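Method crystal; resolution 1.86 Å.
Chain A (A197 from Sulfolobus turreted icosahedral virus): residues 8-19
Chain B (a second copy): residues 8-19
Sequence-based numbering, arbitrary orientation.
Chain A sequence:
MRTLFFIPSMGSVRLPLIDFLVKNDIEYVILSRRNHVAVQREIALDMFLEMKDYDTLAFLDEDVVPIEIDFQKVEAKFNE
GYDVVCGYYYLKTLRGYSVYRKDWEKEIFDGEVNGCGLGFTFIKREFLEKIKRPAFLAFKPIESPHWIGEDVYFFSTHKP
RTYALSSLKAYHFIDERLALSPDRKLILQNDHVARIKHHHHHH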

# COMPACT_ATOMS: atom_id res chain seq x y z
N PRO A 8 8.99 -4.51 7.09
CA PRO A 8 10.00 -3.45 6.98
C PRO A 8 9.91 -2.83 5.60
O PRO A 8 9.94 -3.57 4.62
CB PRO A 8 11.33 -4.21 7.14
CG PRO A 8 10.99 -5.50 7.66
CD PRO A 8 9.60 -5.82 7.30
N SER A 9 9.68 -1.54 5.51
CA SER A 9 9.64 -0.91 4.18
C SER A 9 10.66 0.19 4.02
O SER A 9 11.29 0.61 5.00
CB SER A 9 8.24 -0.37 3.91
OG SER A 9 8.13 0.90 4.43
N MSE A 10 10.76 0.69 2.79
CA MSE A 10 11.51 1.91 2.46
C MSE A 10 10.58 3.10 2.21
O MSE A 10 11.00 4.13 1.69
CB MSE A 10 12.46 1.67 1.29
CG MSE A 10 13.29 0.43 1.51
SE MSE A 10 14.74 0.92 2.64
CE MSE A 10 15.89 1.60 1.30
N GLY A 11 9.31 2.96 2.65
CA GLY A 11 8.33 4.03 2.57
C GLY A 11 7.22 3.81 1.55
O GLY A 11 6.31 4.64 1.43
N SER A 12 7.27 2.70 0.83
CA SER A 12 6.16 2.35 -0.05
C SER A 12 5.95 0.85 -0.03
O SER A 12 6.86 0.09 0.37
CB SER A 12 6.42 2.84 -1.45
OG SER A 12 7.46 2.10 -2.04
N VAL A 13 4.76 0.44 -0.49
CA VAL A 13 4.43 -0.97 -0.63
C VAL A 13 3.96 -1.25 -2.08
O VAL A 13 3.05 -0.58 -2.58
CB VAL A 13 3.33 -1.38 0.34
CG1 VAL A 13 3.02 -2.85 0.24
CG2 VAL A 13 3.80 -1.09 1.78
N ARG A 14 4.59 -2.23 -2.71
CA ARG A 14 4.24 -2.63 -4.07
C ARG A 14 2.82 -3.23 -4.10
O ARG A 14 2.36 -3.87 -3.14
CB ARG A 14 5.32 -3.59 -4.67
CG ARG A 14 5.51 -4.92 -3.96
CD ARG A 14 6.78 -5.56 -4.32
NE ARG A 14 7.86 -4.83 -3.66
CZ ARG A 14 8.93 -4.35 -4.23
NH1 ARG A 14 9.21 -4.65 -5.46
NH2 ARG A 14 9.80 -3.66 -3.51
N LEU A 15 2.15 -3.06 -5.24
CA LEU A 15 0.77 -3.49 -5.39
C LEU A 15 0.53 -4.95 -5.08
O LEU A 15 -0.47 -5.30 -4.43
CB LEU A 15 0.25 -3.14 -6.79
CG LEU A 15 -0.63 -1.87 -6.86
CD1 LEU A 15 0.06 -0.61 -6.33
CD2 LEU A 15 -1.17 -1.70 -8.27
N PRO A 16 1.38 -5.82 -5.60
CA PRO A 16 1.15 -7.25 -5.29
C PRO A 16 1.10 -7.56 -3.80
O PRO A 16 0.33 -8.44 -3.40
CB PRO A 16 2.31 -7.94 -6.02
CG PRO A 16 2.67 -6.95 -7.12
CD PRO A 16 2.49 -5.63 -6.55
N LEU A 17 1.88 -6.88 -2.97
CA LEU A 17 1.79 -7.06 -1.51
C LEU A 17 0.51 -6.44 -0.92
O LEU A 17 -0.14 -7.07 -0.11
CB LEU A 17 3.07 -6.60 -0.78
CG LEU A 17 3.05 -6.76 0.75
CD1 LEU A 17 2.99 -8.15 1.08
CD2 LEU A 17 4.27 -6.14 1.31
N ILE A 18 0.08 -5.27 -1.40
CA ILE A 18 -1.19 -4.70 -1.01
C ILE A 18 -2.31 -5.67 -1.26
O ILE A 18 -3.19 -5.87 -0.40
CB ILE A 18 -1.44 -3.39 -1.71
CG1 ILE A 18 -0.37 -2.40 -1.30
CG2 ILE A 18 -2.83 -2.79 -1.33
CD1 ILE A 18 -0.48 -1.14 -2.05
N ASP A 19 -2.28 -6.31 -2.43
CA ASP A 19 -3.33 -7.28 -2.78
C ASP A 19 -3.37 -8.47 -1.83
O ASP A 19 -4.46 -8.88 -1.39
CB ASP A 19 -3.16 -7.74 -4.22
CG ASP A 19 -4.44 -8.21 -4.84
OD1 ASP A 19 -5.53 -7.63 -4.54
OD2 ASP A 19 -4.37 -9.19 -5.59
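Chain B (8-19) PSMGSVRLPLID

The two copies meet through a strand of three residues that pairs with its own mate across an exact two-fold axis, so that V13(A) faces V13(B) and each strand runs directly into the helix that follows it. Chain B reproduces the backbone of chain A: a loop through S9(B) to G11(B), an extended segment S12(B) to R14(B), and a helix that begins at L15(B) and continues beyond D19(B), with R14(B) at the N-cap position. Strand 12-14 of B lies antiparallel to strand 12-14 of A, their axes 4.4 Å apart at closest approach and crossing at 161°. Strand 12-14 of A and helix 15-19 of B run at 80° to each other, with axes 8.2 Å apart.

V13(A) and V13(B) form the hydrogen-bonded pair at the centre, CA to CA 5.4 Å: V13(A) N donates to V13(B) O at 2.9 Å, and V13(B) N returns the bond to V13(A) O at 2.9 Å. The ladder extends one step past each strand, where L15(B) N donates to G11(A) O at 2.9 Å and L15(A) N to G11(B) O at 2.9 Å; the first amide of each helix is thereby spent on the partner's loop. Between these bonds the chains come close at the non-hydrogen-bonded pairs, S12(A) CA lying 3.9 Å from R14(B) CA. Here CA-H...O contacts fill in, from S12(B) CA to V13(A) O at 3.3 Å and from R14(B) CA to G11(A) O at 3.3 Å.

The side chains of S12 and R14 from both copies share one face of this small sheet. On it the serines approach across the axis without bonding, S12(A) OG being 3.9 Å from S12(B) OG, while the arginine guanidinium groups find their hydrogen bonds elsewhere in the structure. The valines occupy the other face, each packed on the partner's helix: V13(A) CG2 is 3.9 Å from L15(B) CD1 and 3.7 Å from I18(B) CD1. The CA-to-CB bond of L15(B) points sideways, yet its end comes nearer to A, bringing CD1 to 3.8 Å from S9(A) OG. That hydroxyl accepts a hydrogen bond from G11(A) N at 3.0 Å (N to OG), which ties the loop together just ahead of the strand. The phi of G11(B), 109°, suits glycine, since a CB there would be jammed against the carbonyl of M10(B). Selenomethionine M10(B) itself points away from A. Together the two stretches bury 496 Å², both sides summed.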

# COMPACT_ATOMS: atom_id res chain seq x y z
N PRO B 8 -4.28 6.12 -9.77
CA PRO B 8 -3.30 5.74 -10.80
C PRO B 8 -1.95 5.56 -10.14
O PRO B 8 -1.52 6.46 -9.43
CB PRO B 8 -3.28 6.97 -11.73
CG PRO B 8 -4.43 7.75 -11.40
CD PRO B 8 -4.84 7.45 -10.02
N SER B 9 -1.35 4.40 -10.26
CA SER B 9 -0.02 4.21 -9.68
C SER B 9 1.02 3.82 -10.69
O SER B 9 0.69 3.50 -11.83
CB SER B 9 -0.09 3.17 -8.56
OG SER B 9 0.06 1.91 -9.10
N MSE B 10 2.27 3.79 -10.23
CA MSE B 10 3.40 3.20 -10.97
C MSE B 10 3.80 1.84 -10.42
O MSE B 10 4.87 1.31 -10.75
CB MSE B 10 4.57 4.18 -11.01
CG MSE B 10 4.13 5.55 -11.45
SE MSE B 10 4.03 5.53 -13.35
CE MSE B 10 5.86 5.87 -13.71
N GLY B 11 2.90 1.23 -9.62
CA GLY B 11 3.09 -0.11 -9.09
C GLY B 11 3.37 -0.18 -7.59
O GLY B 11 3.51 -1.27 -7.03
N SER B 12 3.43 0.97 -6.94
CA SER B 12 3.54 0.98 -5.48
C SER B 12 2.72 2.12 -4.92
O SER B 12 2.39 3.09 -5.65
CB SER B 12 4.97 1.08 -5.05
OG SER B 12 5.49 2.35 -5.35
N VAL B 13 2.43 2.02 -3.61
CA VAL B 13 1.75 3.09 -2.89
C VAL B 13 2.58 3.49 -1.65
O VAL B 13 2.94 2.64 -0.84
CB VAL B 13 0.36 2.64 -2.45
CG1 VAL B 13 -0.38 3.75 -1.74
CG2 VAL B 13 -0.46 2.24 -3.69
N ARG B 14 2.85 4.78 -1.54
CA ARG B 14 3.61 5.32 -0.41
C ARG B 14 2.80 5.16 0.90
O ARG B 14 1.55 5.21 0.90
CB ARG B 14 4.04 6.80 -0.67
CG ARG B 14 2.92 7.81 -0.85
CD ARG B 14 3.39 9.05 -1.49
NE ARG B 14 3.63 8.77 -2.89
CZ ARG B 14 4.72 9.04 -3.56
NH1 ARG B 14 5.66 9.75 -3.03
NH2 ARG B 14 4.81 8.67 -4.83
N LEU B 15 3.52 5.01 2.00
CA LEU B 15 2.90 4.74 3.29
C LEU B 15 1.87 5.77 3.71
O LEU B 15 0.80 5.41 4.24
CB LEU B 15 3.97 4.59 4.38
CG LEU B 15 4.29 3.13 4.76
CD1 LEU B 15 4.73 2.26 3.59
CD2 LEU B 15 5.28 3.11 5.92
N PRO B 16 2.20 7.04 3.56
CA PRO B 16 1.18 8.05 3.96
C PRO B 16 -0.17 7.88 3.26
O PRO B 16 -1.20 8.14 3.89
CB PRO B 16 1.87 9.37 3.63
CG PRO B 16 3.35 9.02 3.68
CD PRO B 16 3.47 7.68 3.15
N LEU B 17 -0.20 7.45 2.00
CA LEU B 17 -1.47 7.16 1.33
C LEU B 17 -2.14 5.88 1.85
O LEU B 17 -3.33 5.88 2.09
CB LEU B 17 -1.34 7.19 -0.21
CG LEU B 17 -2.63 6.91 -0.99
CD1 LEU B 17 -3.58 7.95 -0.74
CD2 LEU B 17 -2.31 6.81 -2.43
N ILE B 18 -1.36 4.83 2.14
CA ILE B 18 -1.90 3.64 2.77
C ILE B 18 -2.59 3.99 4.06
O ILE B 18 -3.70 3.50 4.34
CB ILE B 18 -0.82 2.61 3.00
CG1 ILE B 18 -0.26 2.19 1.66
CG2 ILE B 18 -1.36 1.35 3.72
CD1 ILE B 18 0.90 1.28 1.81
N ASP B 19 -1.96 4.86 4.85
CA ASP B 19 -2.55 5.27 6.13
C ASP B 19 -3.88 5.98 5.97
O ASP B 19 -4.84 5.69 6.70
CB ASP B 19 -1.56 6.13 6.92
CG ASP B 19 -1.79 6.07 8.40
OD1 ASP B 19 -2.17 4.99 8.94
OD2 ASP B 19 -1.63 7.13 9.02